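Local coordinates for protein fimbrin (Schizosaccharomyces pombe, PDB 1RT8) that binds and crosslinks actin filaments through two actin-binding regions built from four calponin-homology domains, and supports cell polarity, cytokinesis, mating and spore formation, at residues Leu57-Val62 with Ile66-Leu71; Gln318-Ile323 with Gln362-Val367; Lys175-Pro180 with Cys208-Leu213; Val447-Lys452 with Val456-Val461. All blocks are in the same frame, centred on the assembly; numbering follows the deposited sequence.

Contact 1. Residues Leu57-Val62 with Ile66-Leu71; sequences LINDSV and IDERVL
Asn59, in the last turn of helix 52-61, reads the backbone of Ile66 with both ends of its side-chain amide. Asn59 OD1 accepts from Ile66 N at 2.9 Å, and the N-H points almost straight at it (176°). Asn59 ND2 returns a bond to Ile66 O, also 2.9 Å, so one residue of the loop is held through its N-H and its C=O together, and the pair of bonds fixes the rotation of the amide. Glu68 OE2, close to the plane of the Asn59 amide, accepts from Asn59 ND2 at 3.3 Å. That oxygen is met on its anti side, somewhat out of the carboxylate plane, with amide and carboxylate planes 27° apart. Both protons of ND2 are thereby used, while OD1 takes a further weak bond from Thr65 N. Beside these polar bonds Ile58 and Ile66 lie nearly perpendicular to each other, CG2 of Ile58 lying 3.8 Å from CD1 of Ile66.

In the second shell, Glu68 keeps its CG beside its own backbone N (chi1 -49°) and runs on extended, which carries the carboxylate back to the helix; its other oxygen forms a salt bridge with Lys56, one turn before Asn59. Asp67 closes an Asx turn onto Arg69 N and is gripped side-on by the Arg69 guanidinium. Within the first calponin-homology domain, Ile66 also packs on helix 82-99 and Ile58 on helix 117-131, while Asp67 and Val70 face helix 467-483 of the fourth domain.

Contact 2. Residues Gln318-Ile323 with Gln362-Val367; sequences QAYDKI and QGFSLV
Gln362 and Phe364 meet Tyr320 where the all-helical calponin-homology fold brings the loop after helix 345-361 alongside helix 314-323, in the third such domain of the chain. Gln362 comes first. Its extended side chain brings the amide to the CD2 corner of the tyrosine ring, Gln362 NE2 standing 3.5 Å from Tyr320 CD2, with the amide turned 89° to the ring plane. A water extends this approach to the backbone: it accepts from Gln362 NE2 at 2.7 Å and donates to Tyr320 O, thus joining the loop to a carbonyl in the last turns of the helix.

Gly363 follows with a phi of 94° and closes a Schellman motif at the end of helix 345-361. Its positive phi ends the helix, and the side chain of the next residue, Phe364, points toward helix 314-323. The two aromatic side chains approach from opposite directions. Their planes are nearly parallel, 22° apart, but with centroids separated by 5.9 Å the rings are slid so far that they barely overlap; contact is concentrated at Phe364 CE2, 3.7 Å from Tyr320 CE2. Phe364 also packs on Met392 in helix 379-397, which in addition lends Met389 to Tyr320. The tyrosine hydroxyl has a weak hydrogen bond to Ala355 O in helix 345-361, and Tyr320 OH lies 3.4 Å from Phe364 CE2.

Contact 3. Residues Lys175-Pro180 with Cys208-Leu213; sequences KAANWP and CSRAPL
Ala177, the first residue to leave helical geometry after helix 162-176, offers its carbonyl to Arg210, although the two backbones stay well apart, with no CA pair closer than the 11.1 Å between Ala177 CA and Arg210 CA. The arginine spans that gap with a chain extended from CG to NE. Arg210 NH2 donates to Ala177 O at 3.0 Å, lying in the carbonyl plane on a lone pair; the acceptor is only 1° out of the guanidinium plane, though the hydrogen bond is bent, with an N-H...O angle of 147°. Arg210 NH2 also comes within 3.5 Å of Ala177 CB.

Asn178, with positive phi, takes the C-prime place of the Schellman motif closing helix 162-176, and Trp179 follows it, its side chain turned toward the loop 208-213; both lie in the second calponin-homology domain. The indole and the guanidinium run antiparallel alongside one another, their planes 76° apart, with Arg210 NH1 3.9 Å from Trp179 CE3. Farther along the benzo ring, Trp179 CH2 meets Leu213 CD1 at 4.1 Å. One indole face carries Pro180 CD near its rim. Helix 194-203 supplies Val198 to both Ala177 and Trp179, while its Asn195 OD1 accepts from Trp179 NE1.

Contact 4. Residues Val447-Lys452 with Val456-Val461; sequences VLHGIK and VDYNLV
His449 and Tyr458 meet without a hydrogen bond between them: the phenol lies across the base of the histidine, Tyr458 OH only 3.2 Å from His449 CB. The rings meet obliquely, their planes inclined at 55° with centroids 5.0 Å apart. Tyr458 CE1 sits over one imidazole face, displaced toward the rim, and is 3.4 Å from His449 CD2. The hydroxyl is hydrogen-bonded with Asp446 OD1, in the same helix as His449, which probably helps hold the oxygen this close to His449 CB.

Val456 fills the angle between the aromatic pair and the helix. Its CG2 stays beside its own backbone N, anti to the carbonyl carbon, and Val456 CG2 reaches 3.5 Å from His449 N as well as 3.9 Å from Leu448 CB. CG1 projects over a face of the Tyr458 ring, offset toward its rim, while CB lies at the imidazole edge. Tyr458 also has a cation-pi interaction with Lys426. One residue before the tyrosine, Asp457 OD1 accepts from Asn459 N, an Asx turn. In the fourth calponin-homology domain, the contact joins the end of helix 442-451 to the following loop; Leu448 packs on helices 467-483 and 500-511, Val447 and Ile451 on helix 410-421.

From the N terminus the four contacts follow in series, one in each calponin-homology domain, and none nests within or crosses another. Contact 1 closes a short turn after helix 52-61. Contact 3 comes next, bridging 27 residues that include helix 194-203. Contact 2 spans a longer excursion containing helix 345-361, and contact 4 again closes a short turn, after helix 442-451. Contacts 1 and 3 belong to the first actin-binding region, contacts 2 and 4 to the second. The loops of contacts 1 and 4 pack together, Arg69 NH1 lying 3.8 Å from Leu460 O; with the hydrogen bond from Asp67 N to Ser479 OG in helix 467-483, this joins the first domain to the fourth. Contacts 3 and 4 have centres about 60 Å apart.

Contact 1. Residues Leu57-Val62 with Ile66-Leu71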
loop_
_atom_site.group_PDB
_atom_site.type_symbol
_atom_site.label_atom_id
_atom_site.label_comp_id
_atom_site.label_asym_id
_atom_site.label_seq_id
_atom_site.Cartn_x
_atom_site.Cartn_y
_atom_site.Cartn_z
ATOM N N LEU A 57 5.627 -8.927 9.414
ATOM C CA LEU A 57 4.288 -9.037 8.845
ATOM C C LEU A 57 4.239 -8.310 7.494
ATOM O O LEU A 57 3.639 -8.788 6.525
ATOM C CB LEU A 57 3.262 -8.438 9.811
ATOM C CG LEU A 57 1.800 -8.559 9.400
ATOM C CD1 LEU A 57 1.416 -10.034 9.311
ATOM C CD2 LEU A 57 0.928 -7.840 10.417
ATOM N N ILE A 58 4.896 -7.157 7.430
ATOM C CA ILE A 58 4.949 -6.385 6.199
ATOM C C ILE A 58 5.593 -7.160 5.045
ATOM O O ILE A 58 5.114 -7.099 3.911
ATOM C CB ILE A 58 5.727 -5.086 6.420
ATOM C CG1 ILE A 58 4.881 -4.142 7.282
ATOM C CG2 ILE A 58 6.136 -4.473 5.072
ATOM C CD1 ILE A 58 5.551 -2.833 7.592
ATOM N N ASN A 59 6.687 -7.869 5.323
ATOM C CA ASN A 59 7.343 -8.631 4.265
ATOM C C ASN A 59 6.580 -9.888 3.879
ATOM O O ASN A 59 6.806 -10.441 2.804
ATOM C CB ASN A 59 8.782 -8.990 4.649
ATOM C CG ASN A 59 9.765 -7.899 4.280
ATOM O OD1 ASN A 59 9.560 -7.173 3.305
ATOM N ND2 ASN A 59 10.841 -7.783 5.046
ATOM N N ASP A 60 5.698 -10.357 4.757
ATOM C CA ASP A 60 4.879 -11.527 4.442
ATOM C C ASP A 60 3.761 -11.047 3.513
ATOM O O ASP A 60 3.425 -11.708 2.533
ATOM C CB ASP A 60 4.272 -12.136 5.712
ATOM C CG ASP A 60 3.301 -13.279 5.410
ATOM O OD1 ASP A 60 2.082 -13.113 5.655
ATOM O OD2 ASP A 60 3.757 -14.341 4.927
ATOM N N SER A 61 3.196 -9.882 3.815
ATOM C CA SER A 61 2.126 -9.333 2.993
ATOM C C SER A 61 2.623 -8.926 1.618
ATOM O O SER A 61 1.991 -9.232 0.612
ATOM C CB SER A 61 1.486 -8.123 3.676
ATOM O OG SER A 61 0.754 -8.524 4.822
ATOM N N VAL A 62 3.746 -8.214 1.578
ATOM C CA VAL A 62 4.328 -7.770 0.315
ATOM C C VAL A 62 5.827 -8.022 0.374
ATOM O O VAL A 62 6.609 -7.179 0.819
ATOM C CB VAL A 62 4.058 -6.271 0.062
ATOM C CG1 VAL A 62 4.707 -5.840 -1.246
ATOM C CG2 VAL A 62 2.554 -6.016 0.023
ATOM N N ILE A 66 10.853 -4.592 2.977
ATOM C CA ILE A 66 11.887 -4.174 3.911
ATOM C C ILE A 66 13.131 -5.057 3.852
ATOM O O ILE A 66 13.021 -6.284 3.882
ATOM C CB ILE A 66 11.345 -4.201 5.356
ATOM C CG1 ILE A 66 10.139 -3.268 5.477
ATOM C CG2 ILE A 66 12.435 -3.802 6.335
ATOM C CD1 ILE A 66 9.392 -3.410 6.789
ATOM N N ASP A 67 14.304 -4.430 3.747
ATOM C CA ASP A 67 15.583 -5.149 3.749
ATOM C C ASP A 67 15.808 -5.249 5.242
ATOM O O ASP A 67 16.220 -4.276 5.876
ATOM C CB ASP A 67 16.702 -4.306 3.127
ATOM C CG ASP A 67 18.056 -5.026 3.120
ATOM O OD1 ASP A 67 18.353 -5.770 4.089
ATOM O OD2 ASP A 67 18.831 -4.833 2.154
ATOM N N GLU A 68 15.525 -6.418 5.805
ATOM C CA GLU A 68 15.642 -6.609 7.243
ATOM C C GLU A 68 17.009 -6.333 7.856
ATOM O O GLU A 68 17.128 -6.194 9.073
ATOM C CB GLU A 68 15.152 -8.008 7.610
ATOM C CG GLU A 68 13.802 -8.326 6.987
ATOM C CD GLU A 68 13.146 -9.550 7.598
ATOM O OE1 GLU A 68 13.871 -10.372 8.197
ATOM O OE2 GLU A 68 11.907 -9.694 7.469
ATOM N N ARG A 69 18.043 -6.233 7.033
ATOM C CA ARG A 69 19.359 -5.946 7.587
ATOM C C ARG A 69 19.462 -4.519 8.139
ATOM O O ARG A 69 20.484 -4.164 8.719
ATOM C CB ARG A 69 20.438 -6.171 6.534
ATOM C CG ARG A 69 20.542 -7.618 6.085
ATOM C CD ARG A 69 21.464 -7.723 4.908
ATOM N NE ARG A 69 21.059 -6.811 3.845
ATOM C CZ ARG A 69 21.782 -6.568 2.760
ATOM N NH1 ARG A 69 22.950 -7.173 2.597
ATOM N NH2 ARG A 69 21.343 -5.719 1.839
ATOM N N VAL A 70 18.419 -3.701 7.960
ATOM C CA VAL A 70 18.434 -2.326 8.489
ATOM C C VAL A 70 17.828 -2.287 9.893
ATOM O O VAL A 70 17.981 -1.306 10.624
ATOM C CB VAL A 70 17.613 -1.321 7.611
ATOM C CG1 VAL A 70 18.090 -1.347 6.169
ATOM C CG2 VAL A 70 16.124 -1.633 7.703
ATOM N N LEU A 71 17.143 -3.361 10.271
ATOM C CA LEU A 71 16.498 -3.428 11.574
ATOM C C LEU A 71 17.437 -3.821 12.700
ATOM O O LEU A 71 18.324 -4.655 12.516
ATOM C CB LEU A 71 15.347 -4.436 11.535
ATOM C CG LEU A 71 14.232 -4.190 10.520
ATOM C CD1 LEU A 71 13.353 -5.420 10.414
ATOM C CD2 LEU A 71 13.426 -2.968 10.942
#

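Contact 2. Residues Gln318-Ile323 with Gln362-Val367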
loop_
_atom_site.group_PDB
_atom_site.type_symbol
_atom_site.label_atom_id
_atom_site.label_comp_id
_atom_site.label_asym_id
_atom_site.label_seq_id
_atom_site.Cartn_x
_atom_site.Cartn_y
_atom_site.Cartn_z
ATOM N N GLN A 318 -8.870 18.281 -5.338
ATOM C CA GLN A 318 -8.738 17.939 -3.924
ATOM C C GLN A 318 -7.275 18.027 -3.502
ATOM O O GLN A 318 -6.967 18.548 -2.432
ATOM C CB GLN A 318 -9.250 16.533 -3.647
ATOM C CG GLN A 318 -10.758 16.390 -3.706
ATOM C CD GLN A 318 -11.184 14.945 -3.561
ATOM O OE1 GLN A 318 -10.882 14.290 -2.562
ATOM N NE2 GLN A 318 -11.884 14.434 -4.564
ATOM N N ALA A 319 -6.384 17.520 -4.353
ATOM C CA ALA A 319 -4.951 17.533 -4.083
ATOM C C ALA A 319 -4.473 18.957 -3.827
ATOM O O ALA A 319 -3.763 19.204 -2.845
ATOM C CB ALA A 319 -4.179 16.918 -5.262
ATOM N N TYR A 320 -4.863 19.890 -4.701
ATOM C CA TYR A 320 -4.473 21.294 -4.540
ATOM C C TYR A 320 -4.842 21.807 -3.157
ATOM O O TYR A 320 -4.059 22.503 -2.529
ATOM C CB TYR A 320 -5.158 22.205 -5.566
ATOM C CG TYR A 320 -4.499 22.258 -6.925
ATOM C CD1 TYR A 320 -5.114 21.675 -8.037
ATOM C CD2 TYR A 320 -3.250 22.872 -7.103
ATOM C CE1 TYR A 320 -4.507 21.698 -9.291
ATOM C CE2 TYR A 320 -2.633 22.896 -8.368
ATOM C CZ TYR A 320 -3.276 22.304 -9.450
ATOM O OH TYR A 320 -2.702 22.300 -10.691
ATOM N N ASP A 321 -6.049 21.472 -2.707
ATOM C CA ASP A 321 -6.551 21.908 -1.405
ATOM C C ASP A 321 -5.841 21.228 -0.241
ATOM O O ASP A 321 -5.642 21.843 0.811
ATOM C CB ASP A 321 -8.053 21.648 -1.314
ATOM C CG ASP A 321 -8.860 22.924 -1.183
ATOM O OD1 ASP A 321 -8.372 23.990 -1.612
ATOM O OD2 ASP A 321 -9.991 22.859 -0.665
ATOM N N LYS A 322 -5.462 19.965 -0.429
ATOM C CA LYS A 322 -4.763 19.212 0.613
ATOM C C LYS A 322 -3.365 19.775 0.806
ATOM O O LYS A 322 -2.838 19.787 1.916
ATOM C CB LYS A 322 -4.654 17.736 0.230
ATOM C CG LYS A 322 -5.986 17.018 0.094
ATOM C CD LYS A 322 -6.628 16.750 1.444
ATOM C CE LYS A 322 -7.865 15.879 1.278
ATOM N NZ LYS A 322 -8.509 15.557 2.583
ATOM N N ILE A 323 -2.773 20.238 -0.287
ATOM C CA ILE A 323 -1.431 20.803 -0.269
ATOM C C ILE A 323 -1.458 22.265 0.178
ATOM O O ILE A 323 -0.540 22.732 0.850
ATOM C CB ILE A 323 -0.782 20.713 -1.676
ATOM C CG1 ILE A 323 -0.621 19.244 -2.078
ATOM C CG2 ILE A 323 0.570 21.407 -1.683
ATOM C CD1 ILE A 323 -0.138 19.049 -3.492
ATOM N N GLN A 362 0.268 28.756 -9.351
ATOM C CA GLN A 362 1.264 28.308 -8.393
ATOM C C GLN A 362 2.678 28.188 -8.952
ATOM O O GLN A 362 3.594 27.752 -8.252
ATOM C CB GLN A 362 0.827 26.985 -7.783
ATOM C CG GLN A 362 -0.289 27.145 -6.778
ATOM C CD GLN A 362 -0.668 25.838 -6.127
ATOM O OE1 GLN A 362 0.148 24.918 -6.039
ATOM N NE2 GLN A 362 -1.906 25.752 -5.645
ATOM N N GLY A 363 2.856 28.580 -10.209
ATOM C CA GLY A 363 4.176 28.519 -10.808
ATOM C C GLY A 363 4.504 27.268 -11.606
ATOM O O GLY A 363 5.610 27.151 -12.129
ATOM N N PHE A 364 3.563 26.332 -11.702
ATOM C CA PHE A 364 3.799 25.107 -12.466
ATOM C C PHE A 364 4.157 25.465 -13.907
ATOM O O PHE A 364 3.813 26.542 -14.407
ATOM C CB PHE A 364 2.535 24.230 -12.520
ATOM C CG PHE A 364 2.105 23.645 -11.196
ATOM C CD1 PHE A 364 2.723 24.010 -10.002
ATOM C CD2 PHE A 364 1.045 22.731 -11.153
ATOM C CE1 PHE A 364 2.284 23.480 -8.781
ATOM C CE2 PHE A 364 0.600 22.195 -9.945
ATOM C CZ PHE A 364 1.220 22.570 -8.752
ATOM N N SER A 365 4.853 24.560 -14.579
ATOM C CA SER A 365 5.182 24.766 -15.976
ATOM C C SER A 365 4.181 23.873 -16.718
ATOM O O SER A 365 4.360 22.658 -16.791
ATOM C CB SER A 365 6.618 24.324 -16.257
ATOM O OG SER A 365 6.923 24.447 -17.632
ATOM N N LEU A 366 3.120 24.480 -17.245
ATOM C CA LEU A 366 2.067 23.742 -17.945
ATOM C C LEU A 366 1.704 24.344 -19.308
ATOM O O LEU A 366 0.651 24.047 -19.861
ATOM C CB LEU A 366 0.812 23.709 -17.062
ATOM C CG LEU A 366 0.990 23.180 -15.628
ATOM C CD1 LEU A 366 -0.250 23.495 -14.816
ATOM C CD2 LEU A 366 1.243 21.662 -15.647
ATOM N N VAL A 367 2.587 25.172 -19.850
ATOM C CA VAL A 367 2.339 25.848 -21.123
ATOM C C VAL A 367 1.681 25.031 -22.244
ATOM O O VAL A 367 0.812 25.544 -22.953
ATOM C CB VAL A 367 3.637 26.472 -21.672
ATOM C CG1 VAL A 367 3.299 27.519 -22.729
ATOM C CG2 VAL A 367 4.440 27.092 -20.531
HETATM O O HOH W 1 -1.920 23.717 -3.855
#

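Contact 3. Residues Lys175-Pro180 with Cys208-Leu213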
loop_
_atom_site.group_PDB
_atom_site.type_symbol
_atom_site.label_atom_id
_atom_site.label_comp_id
_atom_site.label_asym_id
_atom_site.label_seq_id
_atom_site.Cartn_x
_atom_site.Cartn_y
_atom_site.Cartn_z
ATOM N N LYS A 175 -24.279 -16.838 -9.118
ATOM C CA LYS A 175 -25.087 -16.732 -10.320
ATOM C C LYS A 175 -25.050 -18.049 -11.080
ATOM O O LYS A 175 -26.064 -18.486 -11.624
ATOM C CB LYS A 175 -24.591 -15.603 -11.222
ATOM C CG LYS A 175 -25.446 -15.438 -12.472
ATOM C CD LYS A 175 -24.935 -14.326 -13.370
ATOM C CE LYS A 175 -25.777 -14.230 -14.638
ATOM N NZ LYS A 175 -25.333 -13.106 -15.509
ATOM N N ALA A 176 -23.882 -18.684 -11.104
ATOM C CA ALA A 176 -23.724 -19.958 -11.795
ATOM C C ALA A 176 -24.507 -21.037 -11.067
ATOM O O ALA A 176 -25.012 -21.973 -11.687
ATOM C CB ALA A 176 -22.260 -20.348 -11.864
ATOM N N ALA A 177 -24.600 -20.904 -9.748
ATOM C CA ALA A 177 -25.326 -21.875 -8.937
ATOM C C ALA A 177 -26.830 -21.593 -8.976
ATOM O O ALA A 177 -27.604 -22.201 -8.237
ATOM C CB ALA A 177 -24.819 -21.831 -7.499
ATOM N N ASN A 178 -27.233 -20.665 -9.840
ATOM C CA ASN A 178 -28.639 -20.300 -9.970
ATOM C C ASN A 178 -29.248 -20.006 -8.599
ATOM O O ASN A 178 -30.331 -20.494 -8.270
ATOM C CB ASN A 178 -29.409 -21.433 -10.652
ATOM C CG ASN A 178 -28.938 -21.686 -12.076
ATOM O OD1 ASN A 178 -28.990 -20.796 -12.923
ATOM N ND2 ASN A 178 -28.479 -22.906 -12.344
ATOM N N TRP A 179 -28.540 -19.206 -7.808
ATOM C CA TRP A 179 -28.978 -18.827 -6.471
ATOM C C TRP A 179 -29.522 -17.390 -6.559
ATOM O O TRP A 179 -28.857 -16.497 -7.072
ATOM C CB TRP A 179 -27.776 -18.930 -5.521
ATOM C CG TRP A 179 -28.083 -18.791 -4.059
ATOM C CD1 TRP A 179 -27.621 -17.819 -3.217
ATOM C CD2 TRP A 179 -28.933 -19.637 -3.265
ATOM N NE1 TRP A 179 -28.129 -18.002 -1.954
ATOM C CE2 TRP A 179 -28.939 -19.109 -1.955
ATOM C CE3 TRP A 179 -29.693 -20.786 -3.536
ATOM C CZ2 TRP A 179 -29.676 -19.688 -0.916
ATOM C CZ3 TRP A 179 -30.432 -21.362 -2.495
ATOM C CH2 TRP A 179 -30.415 -20.810 -1.206
ATOM N N PRO A 180 -30.747 -17.158 -6.071
ATOM C CA PRO A 180 -31.389 -15.837 -6.102
ATOM C C PRO A 180 -30.723 -14.749 -5.258
ATOM O O PRO A 180 -31.067 -13.569 -5.377
ATOM C CB PRO A 180 -32.810 -16.126 -5.615
ATOM C CG PRO A 180 -32.994 -17.596 -5.898
ATOM C CD PRO A 180 -31.663 -18.161 -5.509
ATOM N N CYS A 208 -18.727 -30.573 -0.460
ATOM C CA CYS A 208 -19.650 -29.664 0.213
ATOM C C CYS A 208 -21.039 -29.695 -0.409
ATOM O O CYS A 208 -21.205 -29.450 -1.604
ATOM C CB CYS A 208 -19.089 -28.242 0.165
ATOM S SG CYS A 208 -17.374 -28.123 0.747
ATOM N N SER A 209 -22.033 -29.995 0.420
ATOM C CA SER A 209 -23.421 -30.078 -0.020
ATOM C C SER A 209 -24.214 -28.864 0.453
ATOM O O SER A 209 -23.686 -28.005 1.162
ATOM C CB SER A 209 -24.060 -31.352 0.536
ATOM O OG SER A 209 -25.426 -31.442 0.172
ATOM N N ARG A 210 -25.485 -28.800 0.061
ATOM C CA ARG A 210 -26.348 -27.695 0.457
ATOM C C ARG A 210 -27.149 -28.053 1.707
ATOM O O ARG A 210 -28.078 -27.338 2.087
ATOM C CB ARG A 210 -27.303 -27.309 -0.686
ATOM C CG ARG A 210 -26.639 -26.606 -1.880
ATOM C CD ARG A 210 -27.689 -26.027 -2.850
ATOM N NE ARG A 210 -27.087 -25.294 -3.965
ATOM C CZ ARG A 210 -27.769 -24.567 -4.853
ATOM N NH1 ARG A 210 -29.084 -24.465 -4.771
ATOM N NH2 ARG A 210 -27.132 -23.929 -5.826
ATOM N N ALA A 211 -26.776 -29.150 2.358
ATOM C CA ALA A 211 -27.470 -29.596 3.565
ATOM C C ALA A 211 -27.546 -28.529 4.668
ATOM O O ALA A 211 -28.557 -28.420 5.356
ATOM C CB ALA A 211 -26.808 -30.863 4.110
ATOM N N PRO A 212 -26.476 -27.734 4.858
ATOM C CA PRO A 212 -26.528 -26.708 5.905
ATOM C C PRO A 212 -27.717 -25.756 5.732
ATOM O O PRO A 212 -28.221 -25.185 6.700
ATOM C CB PRO A 212 -25.185 -25.996 5.754
ATOM C CG PRO A 212 -24.287 -27.100 5.291
ATOM C CD PRO A 212 -25.134 -27.789 4.251
ATOM N N LEU A 213 -28.154 -25.585 4.493
ATOM C CA LEU A 213 -29.288 -24.711 4.219
ATOM C C LEU A 213 -30.510 -25.171 5.014
ATOM O O LEU A 213 -31.376 -24.363 5.358
ATOM C CB LEU A 213 -29.601 -24.712 2.722
ATOM C CG LEU A 213 -28.524 -24.084 1.832
ATOM C CD1 LEU A 213 -28.893 -24.235 0.356
ATOM C CD2 LEU A 213 -28.369 -22.619 2.200
#

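Contact 4. Residues Val447-Lys452 with Val456-Val461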
loop_
_atom_site.group_PDB
_atom_site.type_symbol
_atom_site.label_atom_id
_atom_site.label_comp_id
_atom_site.label_asym_id
_atom_site.label_seq_id
_atom_site.Cartn_x
_atom_site.Cartn_y
_atom_site.Cartn_z
ATOM N N VAL A 447 24.871 8.633 -0.861
ATOM C CA VAL A 447 24.162 9.831 -0.421
ATOM C C VAL A 447 23.719 9.607 1.025
ATOM O O VAL A 447 23.911 10.462 1.889
ATOM C CB VAL A 447 22.912 10.092 -1.276
ATOM C CG1 VAL A 447 22.139 11.273 -0.714
ATOM C CG2 VAL A 447 23.314 10.369 -2.719
ATOM N N LEU A 448 23.132 8.441 1.278
ATOM C CA LEU A 448 22.650 8.091 2.608
ATOM C C LEU A 448 23.805 8.026 3.598
ATOM O O LEU A 448 23.652 8.362 4.781
ATOM C CB LEU A 448 21.911 6.748 2.552
ATOM C CG LEU A 448 20.551 6.780 1.838
ATOM C CD1 LEU A 448 20.126 5.396 1.373
ATOM C CD2 LEU A 448 19.525 7.348 2.787
ATOM N N HIS A 449 24.957 7.589 3.107
ATOM C CA HIS A 449 26.148 7.479 3.931
ATOM C C HIS A 449 26.596 8.880 4.319
ATOM O O HIS A 449 27.149 9.094 5.401
ATOM C CB HIS A 449 27.264 6.755 3.169
ATOM C CG HIS A 449 28.551 6.675 3.932
ATOM N ND1 HIS A 449 29.574 7.584 3.760
ATOM C CD2 HIS A 449 28.949 5.843 4.924
ATOM C CE1 HIS A 449 30.545 7.316 4.616
ATOM N NE2 HIS A 449 30.191 6.266 5.333
ATOM N N GLY A 450 26.359 9.840 3.433
ATOM C CA GLY A 450 26.731 11.206 3.748
ATOM C C GLY A 450 25.809 11.812 4.796
ATOM O O GLY A 450 26.228 12.656 5.592
ATOM N N ILE A 451 24.549 11.387 4.801
ATOM C CA ILE A 451 23.561 11.905 5.747
ATOM C C ILE A 451 23.775 11.322 7.135
ATOM O O ILE A 451 23.716 12.035 8.136
ATOM C CB ILE A 451 22.133 11.580 5.275
ATOM C CG1 ILE A 451 21.861 12.285 3.946
ATOM C CG2 ILE A 451 21.099 12.037 6.304
ATOM C CD1 ILE A 451 20.499 11.966 3.371
ATOM N N LYS A 452 24.025 10.018 7.177
ATOM C CA LYS A 452 24.257 9.304 8.424
ATOM C C LYS A 452 25.189 8.137 8.091
ATOM O O LYS A 452 24.739 7.072 7.664
ATOM C CB LYS A 452 22.928 8.784 8.975
ATOM C CG LYS A 452 23.046 8.039 10.292
ATOM C CD LYS A 452 23.395 8.968 11.447
ATOM C CE LYS A 452 23.456 8.185 12.757
ATOM N NZ LYS A 452 23.698 9.036 13.949
ATOM N N VAL A 456 25.097 3.212 6.858
ATOM C CA VAL A 456 25.546 2.537 5.656
ATOM C C VAL A 456 26.829 1.743 5.880
ATOM O O VAL A 456 27.924 2.302 5.971
ATOM C CB VAL A 456 25.750 3.550 4.516
ATOM C CG1 VAL A 456 26.211 2.827 3.255
ATOM C CG2 VAL A 456 24.426 4.320 4.254
ATOM N N ASP A 457 26.670 0.427 5.979
ATOM C CA ASP A 457 27.785 -0.493 6.183
ATOM C C ASP A 457 28.138 -0.996 4.797
ATOM O O ASP A 457 27.397 -1.789 4.220
ATOM C CB ASP A 457 27.340 -1.670 7.055
ATOM C CG ASP A 457 28.483 -2.608 7.405
ATOM O OD1 ASP A 457 29.284 -2.934 6.506
ATOM O OD2 ASP A 457 28.570 -3.022 8.582
ATOM N N TYR A 458 29.262 -0.548 4.255
ATOM C CA TYR A 458 29.629 -0.964 2.913
ATOM C C TYR A 458 29.888 -2.457 2.719
ATOM O O TYR A 458 30.051 -2.921 1.589
ATOM C CB TYR A 458 30.804 -0.128 2.406
ATOM C CG TYR A 458 30.377 1.276 2.049
ATOM C CD1 TYR A 458 30.622 2.346 2.908
ATOM C CD2 TYR A 458 29.690 1.526 0.865
ATOM C CE1 TYR A 458 30.194 3.636 2.592
ATOM C CE2 TYR A 458 29.254 2.808 0.541
ATOM C CZ TYR A 458 29.512 3.856 1.405
ATOM O OH TYR A 458 29.092 5.121 1.072
ATOM N N ASN A 459 29.921 -3.209 3.813
ATOM C CA ASN A 459 30.102 -4.649 3.707
ATOM C C ASN A 459 28.790 -5.233 3.185
ATOM O O ASN A 459 28.758 -6.343 2.652
ATOM C CB ASN A 459 30.451 -5.255 5.069
ATOM C CG ASN A 459 31.891 -5.004 5.455
ATOM O OD1 ASN A 459 32.791 -5.170 4.637
ATOM N ND2 ASN A 459 32.120 -4.606 6.701
ATOM N N LEU A 460 27.708 -4.466 3.335
ATOM C CA LEU A 460 26.392 -4.885 2.872
ATOM C C LEU A 460 26.067 -4.259 1.518
ATOM O O LEU A 460 24.958 -4.420 1.011
ATOM C CB LEU A 460 25.317 -4.468 3.876
ATOM C CG LEU A 460 25.479 -4.937 5.322
ATOM C CD1 LEU A 460 24.351 -4.372 6.171
ATOM C CD2 LEU A 460 25.473 -6.453 5.369
ATOM N N VAL A 461 27.028 -3.539 0.943
ATOM C CA VAL A 461 26.829 -2.882 -0.345
ATOM C C VAL A 461 27.560 -3.616 -1.462
ATOM O O VAL A 461 28.773 -3.819 -1.398
ATOM C CB VAL A 461 27.318 -1.409 -0.300
ATOM C CG1 VAL A 461 27.268 -0.783 -1.696
ATOM C CG2 VAL A 461 26.456 -0.609 0.665
#